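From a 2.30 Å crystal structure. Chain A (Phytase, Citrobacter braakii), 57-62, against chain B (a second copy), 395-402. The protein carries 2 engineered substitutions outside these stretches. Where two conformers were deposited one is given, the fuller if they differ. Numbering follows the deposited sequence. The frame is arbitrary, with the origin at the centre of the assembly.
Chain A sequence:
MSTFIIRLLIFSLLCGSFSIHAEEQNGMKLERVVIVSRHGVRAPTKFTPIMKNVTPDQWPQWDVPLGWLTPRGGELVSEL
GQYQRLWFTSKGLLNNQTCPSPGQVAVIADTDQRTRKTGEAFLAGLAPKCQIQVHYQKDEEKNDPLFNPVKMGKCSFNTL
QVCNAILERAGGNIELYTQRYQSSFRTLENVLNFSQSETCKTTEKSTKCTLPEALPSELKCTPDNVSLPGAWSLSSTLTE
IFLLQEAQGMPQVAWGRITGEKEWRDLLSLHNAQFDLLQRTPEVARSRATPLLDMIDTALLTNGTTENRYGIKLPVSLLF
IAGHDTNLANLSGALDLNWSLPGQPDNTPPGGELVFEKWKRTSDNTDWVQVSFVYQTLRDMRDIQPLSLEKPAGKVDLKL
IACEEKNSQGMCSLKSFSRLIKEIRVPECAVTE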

ATOM      1  N   ASP A  57      -2.928  17.458  14.472  1.00 19.92           N
ATOM      2  CA  ASP A  57      -3.246  17.224  13.062  1.00 19.98           C
ATOM      3  C   ASP A  57      -3.538  15.745  12.807  1.00 19.88           C
ATOM      4  O   ASP A  57      -3.245  14.880  13.646  1.00 19.78           O
ATOM      5  CB  ASP A  57      -2.097  17.678  12.197  1.00 19.97           C
ATOM      6  CG  ASP A  57      -1.817  19.137  12.347  1.00 20.60           C
ATOM      7  OD1 ASP A  57      -2.670  19.957  11.909  1.00 20.94           O
ATOM      8  OD2 ASP A  57      -0.734  19.486  12.906  1.00 21.26           O
ATOM      9  N   GLN A  58      -4.116  15.470  11.646  1.00 19.77           N
ATOM     10  CA  GLN A  58      -4.419  14.103  11.229  1.00 19.79           C
ATOM     11  C   GLN A  58      -3.350  13.585  10.269  1.00 19.50           C
ATOM     12  O   GLN A  58      -2.854  14.326   9.417  1.00 19.47           O
ATOM     13  CB  GLN A  58      -5.812  14.025  10.599  1.00 19.93           C
ATOM     14  CG  GLN A  58      -6.940  14.184  11.629  1.00 20.67           C
ATOM     15  CD  GLN A  58      -8.328  13.934  11.039  1.00 21.93           C
ATOM     16  OE1 GLN A  58      -8.655  14.424   9.951  1.00 22.89           O
ATOM     17  NE2 GLN A  58      -9.161  13.173  11.768  1.00 22.78           N
ATOM     18  N   TRP A  59      -3.000  12.309  10.418  1.00 19.29           N
ATOM     19  CA  TRP A  59      -2.022  11.656   9.541  1.00 19.11           C
ATOM     20  C   TRP A  59      -2.638  11.336   8.179  1.00 19.07           C
ATOM     21  O   TRP A  59      -3.771  10.886   8.115  1.00 18.96           O
ATOM     22  CB  TRP A  59      -1.507  10.349  10.165  1.00 19.07           C
ATOM     23  CG  TRP A  59      -0.724  10.546  11.376  1.00 18.50           C
ATOM     24  CD1 TRP A  59      -1.195  10.669  12.639  1.00 18.47           C
ATOM     25  CD2 TRP A  59       0.676  10.645  11.455  1.00 18.25           C
ATOM     26  NE1 TRP A  59      -0.170  10.839  13.510  1.00 18.22           N
ATOM     27  CE2 TRP A  59       1.001  10.831  12.814  1.00 18.18           C
ATOM     28  CE3 TRP A  59       1.711  10.596  10.504  1.00 18.05           C
ATOM     29  CZ2 TRP A  59       2.315  10.969  13.258  1.00 18.11           C
ATOM     30  CZ3 TRP A  59       3.016  10.730  10.937  1.00 18.23           C
ATOM     31  CH2 TRP A  59       3.312  10.915  12.314  1.00 18.13           C
ATOM     32  N   PRO A  60      -1.893  11.569   7.081  1.00 19.05           N
ATOM     33  CA  PRO A  60      -2.428  11.168   5.784  1.00 19.06           C
ATOM     34  C   PRO A  60      -2.516   9.641   5.647  1.00 19.10           C
ATOM     35  O   PRO A  60      -1.612   8.938   6.099  1.00 19.23           O
ATOM     36  CB  PRO A  60      -1.419  11.745   4.800  1.00 19.07           C
ATOM     37  CG  PRO A  60      -0.197  11.992   5.585  1.00 19.04           C
ATOM     38  CD  PRO A  60      -0.604  12.271   6.952  1.00 18.97           C
ATOM     39  N   GLN A  61      -3.603   9.158   5.035  1.00 19.03           N
ATOM     40  CA  GLN A  61      -3.817   7.733   4.828  1.00 19.01           C
ATOM     41  C   GLN A  61      -3.172   7.264   3.534  1.00 18.62           C
ATOM     42  O   GLN A  61      -3.017   8.034   2.569  1.00 18.51           O
ATOM     43  CB  GLN A  61      -5.302   7.395   4.783  1.00 19.23           C
ATOM     44  CG  GLN A  61      -6.055   7.723   6.059  1.00 20.16           C
ATOM     45  CD  GLN A  61      -7.510   7.254   6.005  1.00 21.43           C
ATOM     46  OE1 GLN A  61      -8.442   8.083   5.943  1.00 22.43           O
ATOM     47  NE2 GLN A  61      -7.716   5.918   6.009  1.00 21.61           N
ATOM     48  N   TRP A  62      -2.807   5.991   3.531  1.00 18.19           N
ATOM     49  CA  TRP A  62      -2.176   5.336   2.410  1.00 17.96           C
ATOM     50  C   TRP A  62      -3.216   4.441   1.737  1.00 17.92           C
ATOM     51  O   TRP A  62      -4.213   4.064   2.368  1.00 17.89           O
ATOM     52  CB  TRP A  62      -0.973   4.531   2.900  1.00 17.82           C
ATOM     53  CG  TRP A  62       0.151   5.385   3.421  1.00 16.89           C
ATOM     54  CD1 TRP A  62       0.124   6.223   4.509  1.00 16.36           C
ATOM     55  CD2 TRP A  62       1.475   5.482   2.877  1.00 15.89           C
ATOM     56  NE1 TRP A  62       1.344   6.833   4.669  1.00 15.92           N
ATOM     57  CE2 TRP A  62       2.194   6.402   3.685  1.00 15.58           C
ATOM     58  CE3 TRP A  62       2.125   4.885   1.786  1.00 15.43           C
ATOM     59  CZ2 TRP A  62       3.552   6.738   3.436  1.00 15.35           C
ATOM     60  CZ3 TRP A  62       3.470   5.215   1.534  1.00 15.44           C
ATOM     61  CH2 TRP A  62       4.166   6.144   2.364  1.00 15.22           C
TER
ATOM     62  N   LYS B 395     -14.774  -1.974   9.014  1.00 26.33           N
ATOM     63  CA  LYS B 395     -14.968  -0.528   9.109  1.00 26.54           C
ATOM     64  C   LYS B 395     -13.598   0.145   9.179  1.00 26.72           C
ATOM     65  O   LYS B 395     -12.777  -0.192  10.059  1.00 26.68           O
ATOM     66  CB  LYS B 395     -15.833  -0.175  10.319  1.00 26.59           C
ATOM     67  CG  LYS B 395     -16.292   1.282  10.368  1.00 26.83           C
ATOM     68  CD  LYS B 395     -17.424   1.499  11.409  1.00 27.35           C
ATOM     69  CE  LYS B 395     -17.989   2.958  11.351  1.00 27.91           C
ATOM     70  NZ  LYS B 395     -19.247   3.186  12.192  1.00 28.29           N
ATOM     71  N   VAL B 396     -13.356   1.071   8.240  1.00 26.90           N
ATOM     72  CA  VAL B 396     -12.133   1.847   8.163  1.00 27.09           C
ATOM     73  C   VAL B 396     -12.485   3.310   8.409  1.00 27.35           C
ATOM     74  O   VAL B 396     -13.349   3.866   7.726  1.00 27.24           O
ATOM     75  CB  VAL B 396     -11.433   1.693   6.787  1.00 27.14           C
ATOM     76  CG1 VAL B 396     -10.283   2.690   6.644  1.00 27.07           C
ATOM     77  CG2 VAL B 396     -10.926   0.265   6.596  1.00 27.06           C
ATOM     78  N   ASP B 397     -11.809   3.921   9.389  1.00 27.73           N
ATOM     79  CA  ASP B 397     -12.017   5.319   9.743  1.00 28.09           C
ATOM     80  C   ASP B 397     -11.339   6.186   8.685  1.00 28.01           C
ATOM     81  O   ASP B 397     -10.122   6.109   8.512  1.00 27.94           O
ATOM     82  CB  ASP B 397     -11.449   5.609  11.150  1.00 28.27           C
ATOM     83  CG  ASP B 397     -11.968   6.929  11.755  1.00 29.44           C
ATOM     84  OD1 ASP B 397     -12.566   7.806  11.012  1.00 31.02           O
ATOM     85  OD2 ASP B 397     -11.777   7.092  12.998  1.00 30.76           O
ATOM     86  N   LEU B 398     -12.131   6.996   7.976  1.00 28.09           N
ATOM     87  CA  LEU B 398     -11.613   7.890   6.936  1.00 28.26           C
ATOM     88  C   LEU B 398     -11.327   9.276   7.537  1.00 28.68           C
ATOM     89  O   LEU B 398     -12.029   9.721   8.480  1.00 28.47           O
ATOM     90  CB  LEU B 398     -12.578   7.985   5.755  1.00 28.15           C
ATOM     91  CG  LEU B 398     -12.958   6.638   5.111  1.00 27.73           C
ATOM     92  CD1 LEU B 398     -13.876   6.879   3.974  1.00 27.48           C
ATOM     93  CD2 LEU B 398     -11.727   5.840   4.638  1.00 27.04           C
ATOM     94  N   LYS B 399     -10.302   9.942   6.978  1.00 29.08           N
ATOM     95  CA  LYS B 399      -9.841  11.244   7.456  0.50 29.34           C
ATOM     96  C   LYS B 399     -10.035  12.337   6.386  1.00 29.56           C
ATOM     97  O   LYS B 399      -9.431  12.269   5.295  1.00 29.45           O
ATOM     98  CB  LYS B 399      -8.365  11.164   7.859  0.50 29.35           C
ATOM     99  CG  LYS B 399      -7.996   9.987   8.810  0.50 29.48           C
ATOM    100  CD  LYS B 399      -8.785   9.995  10.114  0.50 29.57           C
ATOM    101  CE  LYS B 399      -8.405   8.786  10.996  0.50 29.74           C
ATOM    102  NZ  LYS B 399      -9.176   8.738  12.283  0.50 29.83           N
ATOM    103  N   LEU B 400     -10.877  13.334   6.703  1.00 30.12           N
ATOM    104  CA  LEU B 400     -11.096  14.501   5.854  1.00 30.73           C
ATOM    105  C   LEU B 400     -10.120  15.546   6.383  1.00 31.33           C
ATOM    106  O   LEU B 400     -10.484  16.390   7.205  1.00 31.43           O
ATOM    107  CB  LEU B 400     -12.551  15.005   5.909  1.00 30.72           C
ATOM    108  CG  LEU B 400     -13.558  14.406   4.956  1.00 30.61           C
ATOM    109  CD1 LEU B 400     -14.956  14.882   5.308  1.00 30.32           C
ATOM    110  CD2 LEU B 400     -13.205  14.785   3.525  1.00 30.45           C
ATOM    111  N   ILE B 401      -8.880  15.473   5.895  1.00 32.07           N
ATOM    112  CA  ILE B 401      -7.764  16.335   6.360  1.00 32.67           C
ATOM    113  C   ILE B 401      -7.956  17.844   6.043  1.00 33.15           C
ATOM    114  O   ILE B 401      -7.579  18.704   6.853  1.00 33.24           O
ATOM    115  CB  ILE B 401      -6.410  15.853   5.771  1.00 32.72           C
ATOM    116  CG1 ILE B 401      -6.076  14.430   6.245  1.00 32.83           C
ATOM    117  CG2 ILE B 401      -5.272  16.788   6.165  1.00 33.01           C
ATOM    118  CD1 ILE B 401      -4.899  13.838   5.530  1.00 33.18           C
ATOM    119  N   ALA B 402      -8.543  18.143   4.878  1.00 33.72           N
ATOM    120  CA  ALA B 402      -8.769  19.539   4.419  1.00 34.13           C
ATOM    121  C   ALA B 402      -9.689  20.402   5.318  1.00 34.56           C
ATOM    122  O   ALA B 402      -9.677  21.637   5.189  1.00 34.65           O
ATOM    123  CB  ALA B 402      -9.313  19.539   2.984  1.00 34.21           C
TER
HETATM  124  O   HOH W   1     -11.558  13.923   9.600  1.00 55.04           O
HETATM  125  O   HOH W   2      -8.225   9.843   3.925  1.00 25.88           O

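This is a small contact between two copies of the phytase in which two glutamines from an irregular segment of chain A reach the backbone of chain B, one directly and one through water, with a small apolar contact at Pro60(A). The two stretches together bury 365 Å², and their touching parts run 124° apart. No backbone-to-backbone hydrogen bond joins them, and the chain A stretch has no regular structure; side chains reaching for backbone do the polar work instead.

The side-chain directions in chain A set the pattern. Gln58(A) and Gln61(A) point their CA-to-CB bonds toward chain B, while the two residues between them, Trp59(A) and Pro60(A), point away. Both glutamines adopt m at chi1 and t at chi2, an extended form that carries the amide outward, and they differ mainly at chi3, -45° in Gln58(A) and -111° in Gln61(A).

Gln61(A) makes the one direct hydrogen bond across the stretches. The backbone N of Lys399(B) donates to OE1 of Gln61(A) at 2.8 Å, with an N-H...O angle of 136°, so the bond is short but bent. The same oxygen, OE1 of Gln61(A), packs 3.3 Å from CA of Leu398(B), and water 2 lies 2.7 Å from OE1 of Gln61(A) and 3.0 Å from O of Lys399(B). At the other end of the amide, NE2 of Gln61(A) sits 3.5 Å from O of Asp397(B). The amide thus lies along the backbone from Asp397(B) to Lys399(B).

Gln58(A) works at longer range. Water 1 donates to OE1 of Gln58(A) at 3.0 Å and accepts from the backbone N of Leu400(B), also at 3.0 Å, bridging a gap the side chain does not close itself. NE2 of Gln58(A) rests 3.6 Å from CD of Lys399(B), a contact with the aliphatic part of the lysine.

Lys399(B) therefore serves the contact with its backbone and its methylenes rather than its charge. Its CA-to-CB bond points toward chain A, but the end of the side chain leads away, and NZ of Lys399(B) pairs within its own chain with OD2 of Asp397(B) at 3.2 Å, a salt bridge whose hydrogen bond is weak. The charge is paired within chain B, while CG and CD lie near the glutamines of chain A.

The apolar contact comes from Ile401(B). Its CA-to-CB bond runs sideways, yet the m, t rotamer brings CD1 of Ile401(B) to 3.6 Å from CA of Pro60(A) and 4.1 Å from CB of Pro60(A). Although the CA-to-CB bond of Pro60(A) points away overall, its CA and CB still meet this methyl.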